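Local coordinates for short-chain dehydrogenase/reductase SDR (Burkholderia phymatum, PDB 5IG2) that binds NAD in a Rossmann-type fold and probably oxidises or reduces a substrate at a CH-OH group, as other short-chain dehydrogenases/reductases do, at the interface of chains A and B. Coordinates in Å, arbitrary orientation; residue numbers count along the deposited sequence, not the author numbering. Chains: chain A/B, Short-chain dehydrogenase/reductase SDR.

The interface of chains A and B. Residues chain A 156-157, 165, 169, 273, 277; chain B 172-173, 176-177, 180.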
ATOM      1  N   LEU A 156      -4.201 -10.578   3.729  1.00 17.73           N
ATOM      2  CA  LEU A 156      -4.563 -11.534   2.695  1.00 17.00           C
ATOM      3  C   LEU A 156      -4.736 -10.775   1.388  1.00 15.84           C
ATOM      4  O   LEU A 156      -4.794  -9.541   1.366  1.00 16.70           O
ATOM      5  CB  LEU A 156      -5.864 -12.276   3.047  1.00 18.34           C
ATOM      6  CG  LEU A 156      -5.922 -13.063   4.358  1.00 21.90           C
ATOM      7  CD1 LEU A 156      -7.347 -13.501   4.644  1.00 23.96           C
ATOM      8  CD2 LEU A 156      -5.000 -14.269   4.295  1.00 19.51           C
ATOM      9  N   SER A 157      -4.828 -11.512   0.289  1.00 14.30           N
ATOM     10  CA  SER A 157      -5.053 -10.913  -1.024  1.00 15.31           C
ATOM     11  C   SER A 157      -6.159 -11.680  -1.732  1.00 16.33           C
ATOM     12  O   SER A 157      -5.897 -12.478  -2.642  1.00 16.73           O
ATOM     13  CB  SER A 157      -3.758 -10.891  -1.840  1.00 17.35           C
ATOM     14  OG  SER A 157      -2.816 -10.043  -1.205  1.00 17.27           O
ATOM     15  N   ASN A 165      -7.326  -4.365  -1.118  1.00 10.24           N
ATOM     16  CA  ASN A 165      -6.254  -5.160  -0.528  1.00 12.91           C
ATOM     17  C   ASN A 165      -4.963  -4.359  -0.435  1.00 12.11           C
ATOM     18  O   ASN A 165      -4.355  -4.254   0.637  1.00 13.25           O
ATOM     19  CB  ASN A 165      -6.010  -6.417  -1.369  1.00 12.68           C
ATOM     20  CG  ASN A 165      -7.211  -7.330  -1.440  1.00 14.33           C
ATOM     21  OD1 ASN A 165      -8.140  -7.241  -0.630  1.00 14.17           O
ATOM     22  ND2 ASN A 165      -7.187  -8.248  -2.407  1.00 14.37           N
ATOM     23  N   HIS A 169      -2.852  -3.459   2.896  1.00 10.07           N
ATOM     24  CA  HIS A 169      -1.477  -3.877   3.141  1.00  9.52           C
ATOM     25  C   HIS A 169      -0.578  -2.680   3.412  1.00 11.97           C
ATOM     26  O   HIS A 169       0.315  -2.749   4.265  1.00 10.89           O
ATOM     27  CB  HIS A 169      -0.944  -4.694   1.964  1.00 10.05           C
ATOM     28  CG  HIS A 169      -1.435  -6.107   1.957  1.00 11.41           C
ATOM     29  ND1 HIS A 169      -0.611  -7.181   2.217  1.00 12.59           N
ATOM     30  CD2 HIS A 169      -2.674  -6.619   1.753  1.00 11.00           C
ATOM     31  CE1 HIS A 169      -1.320  -8.298   2.155  1.00 13.22           C
ATOM     32  NE2 HIS A 169      -2.574  -7.983   1.876  1.00 13.09           N
ATOM     33  N   ARG A 273      -1.166 -17.933   3.235  1.00 17.86           N
ATOM     34  CA  ARG A 273      -0.477 -16.931   2.431  1.00 17.56           C
ATOM     35  C   ARG A 273       0.983 -16.819   2.847  1.00 19.12           C
ATOM     36  O   ARG A 273       1.877 -16.746   1.993  1.00 16.70           O
ATOM     37  CB  ARG A 273      -1.186 -15.572   2.547  1.00 16.25           C
ATOM     38  CG  ARG A 273      -0.430 -14.428   1.864  1.00 15.53           C
ATOM     39  CD  ARG A 273      -1.119 -13.043   1.898  1.00 14.97           C
ATOM     40  NE  ARG A 273      -0.223 -12.103   1.234  1.00 14.56           N
ATOM     41  CZ  ARG A 273       0.729 -11.394   1.838  1.00 15.44           C
ATOM     42  NH1 ARG A 273       0.879 -11.436   3.158  1.00 17.51           N
ATOM     43  NH2 ARG A 273       1.535 -10.635   1.113  1.00 14.14           N
ATOM     44  N   ILE A 277       4.585 -17.521   0.610  1.00 17.79           N
ATOM     45  CA  ILE A 277       5.738 -16.634   0.492  1.00 16.87           C
ATOM     46  C   ILE A 277       7.006 -17.349   0.928  1.00 20.86           C
ATOM     47  O   ILE A 277       8.014 -17.356   0.209  1.00 20.19           O
ATOM     48  CB  ILE A 277       5.513 -15.352   1.312  1.00 16.36           C
ATOM     49  CG1 ILE A 277       4.346 -14.548   0.728  1.00 15.71           C
ATOM     50  CG2 ILE A 277       6.802 -14.526   1.375  1.00 16.40           C
ATOM     51  CD1 ILE A 277       3.791 -13.499   1.671  1.00 17.76           C
TER
ATOM     52  N   VAL B 172       3.022  -5.697  -3.466  1.00 10.43           N
ATOM     53  CA  VAL B 172       2.909  -7.128  -3.185  1.00 12.45           C
ATOM     54  C   VAL B 172       1.459  -7.581  -3.300  1.00 13.82           C
ATOM     55  O   VAL B 172       1.132  -8.499  -4.064  1.00 13.95           O
ATOM     56  CB  VAL B 172       3.477  -7.451  -1.794  1.00 11.34           C
ATOM     57  CG1 VAL B 172       3.028  -8.858  -1.362  1.00 10.55           C
ATOM     58  CG2 VAL B 172       4.984  -7.335  -1.813  1.00 11.17           C
ATOM     59  N   SER B 173       0.561  -6.924  -2.560  1.00 10.30           N
ATOM     60  CA  SER B 173      -0.812  -7.412  -2.499  1.00 14.60           C
ATOM     61  C   SER B 173      -1.540  -7.232  -3.824  1.00 13.94           C
ATOM     62  O   SER B 173      -2.266  -8.133  -4.260  1.00 15.14           O
ATOM     63  CB  SER B 173      -1.587  -6.718  -1.381  1.00 12.48           C
ATOM     64  OG  SER B 173      -2.875  -7.313  -1.278  1.00 12.98           O
ATOM     65  N   GLU B 176      -0.336 -10.047  -6.033  1.00 15.48           N
ATOM     66  CA  GLU B 176      -0.966 -11.305  -5.636  1.00 15.39           C
ATOM     67  C   GLU B 176      -2.412 -11.363  -6.117  1.00 15.29           C
ATOM     68  O   GLU B 176      -2.855 -12.374  -6.677  1.00 14.19           O
ATOM     69  CB  GLU B 176      -0.899 -11.479  -4.114  1.00 14.49           C
ATOM     70  CG  GLU B 176       0.515 -11.690  -3.578  1.00 12.00           C
ATOM     71  CD  GLU B 176       0.573 -11.736  -2.054  1.00 16.96           C
ATOM     72  OE1 GLU B 176       1.618 -12.168  -1.514  1.00 15.77           O
ATOM     73  OE2 GLU B 176      -0.421 -11.346  -1.398  1.00 16.62           O
ATOM     74  N   THR B 177      -3.169 -10.282  -5.909  1.00 13.79           N
ATOM     75  CA  THR B 177      -4.557 -10.280  -6.362  1.00 15.34           C
ATOM     76  C   THR B 177      -4.633 -10.413  -7.875  1.00 16.50           C
ATOM     77  O   THR B 177      -5.487 -11.139  -8.402  1.00 16.76           O
ATOM     78  CB  THR B 177      -5.275  -9.006  -5.920  1.00 14.55           C
ATOM     79  OG1 THR B 177      -5.076  -8.798  -4.509  1.00 15.41           O
ATOM     80  CG2 THR B 177      -6.778  -9.136  -6.210  1.00 12.58           C
ATOM     81  N   HIS B 180      -4.507 -13.958  -9.070  1.00 13.71           N
ATOM     82  CA  HIS B 180      -5.790 -14.650  -8.982  1.00 18.51           C
ATOM     83  C   HIS B 180      -6.778 -14.133 -10.020  1.00 17.52           C
ATOM     84  O   HIS B 180      -7.509 -14.921 -10.628  1.00 17.75           O
ATOM     85  CB  HIS B 180      -6.385 -14.504  -7.579  1.00 19.57           C
ATOM     86  CG  HIS B 180      -5.574 -15.147  -6.494  1.00 24.39           C
ATOM     87  ND1 HIS B 180      -5.275 -16.494  -6.480  1.00 24.98           N
ATOM     88  CD2 HIS B 180      -5.028 -14.630  -5.365  1.00 23.70           C
ATOM     89  CE1 HIS B 180      -4.567 -16.775  -5.401  1.00 23.53           C
ATOM     90  NE2 HIS B 180      -4.407 -15.663  -4.705  1.00 25.92           N
TER
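A:Ser157, on a loop of chain A, meets B:Ser173 and B:Glu176, which lie on helix 162-185 of chain B. These three residues bury most of the surface in this patch. The hydroxyl of A:Ser157 bonds to both B:Ser173 and B:Glu176. Its OG lies 2.7 Å from OG of B:Ser173, and which hydroxyl donates is not settled. The same OG donates to carboxylate oxygen OE2 of B:Glu176, which it meets nearly along the C-O axis. A:Ser157 CB packs on CB of B:Glu176 at 3.7 Å.

B:Glu176 is extended beyond CG (chi2 175°) and holds its carboxylate out to A:Arg273, on helix 267-278. NE of A:Arg273 forms a salt bridge to OE2 of B:Glu176 at 2.7 Å. This N-H points to the syn lone pair of OE2, close to the guanidinium plane, and the bond is fairly straight (166° at H). OE2 accepts from both A:Ser157 OG and A:Arg273 NE. NH2 of A:Arg273 makes a weak, bent bond to OE1; the guanidinium and carboxylate planes are turned 62° apart, so the pair is not a flat two-point clasp. Within chain A, the guanidinium lies between A:His169 CE1 over one face and A:Ile277 CD1 over the other.

B:Ser173 CB sits over a face of the A:His169 imidazole, 3.4 Å from the ring centroid, as a CH-pi contact. The ring is steadied from its own chain: NE2 of A:His169 donates to the carbonyl O of A:Leu156 at 2.8 Å. That oxygen is approached from above its carbonyl plane.

At the other end of the patch, amide ND2 of A:Asn165 donates in its own plane to OG1 of B:Thr177 at 3.0 Å. The B:Thr177 hydroxyl in turn donates to B:Ser173 O, one helical turn back.

This largely polar patch and its two-fold twin join helix 162-185 of one chain to the same helix, a loop and helix 267-278 of the other. SDR enzymes commonly use this helix for assembly, though the structure alone does not show that this pair forms in solution. It also carries the catalytic YxxxK motif, so the contact probably helps hold the pair together and may steady the active site.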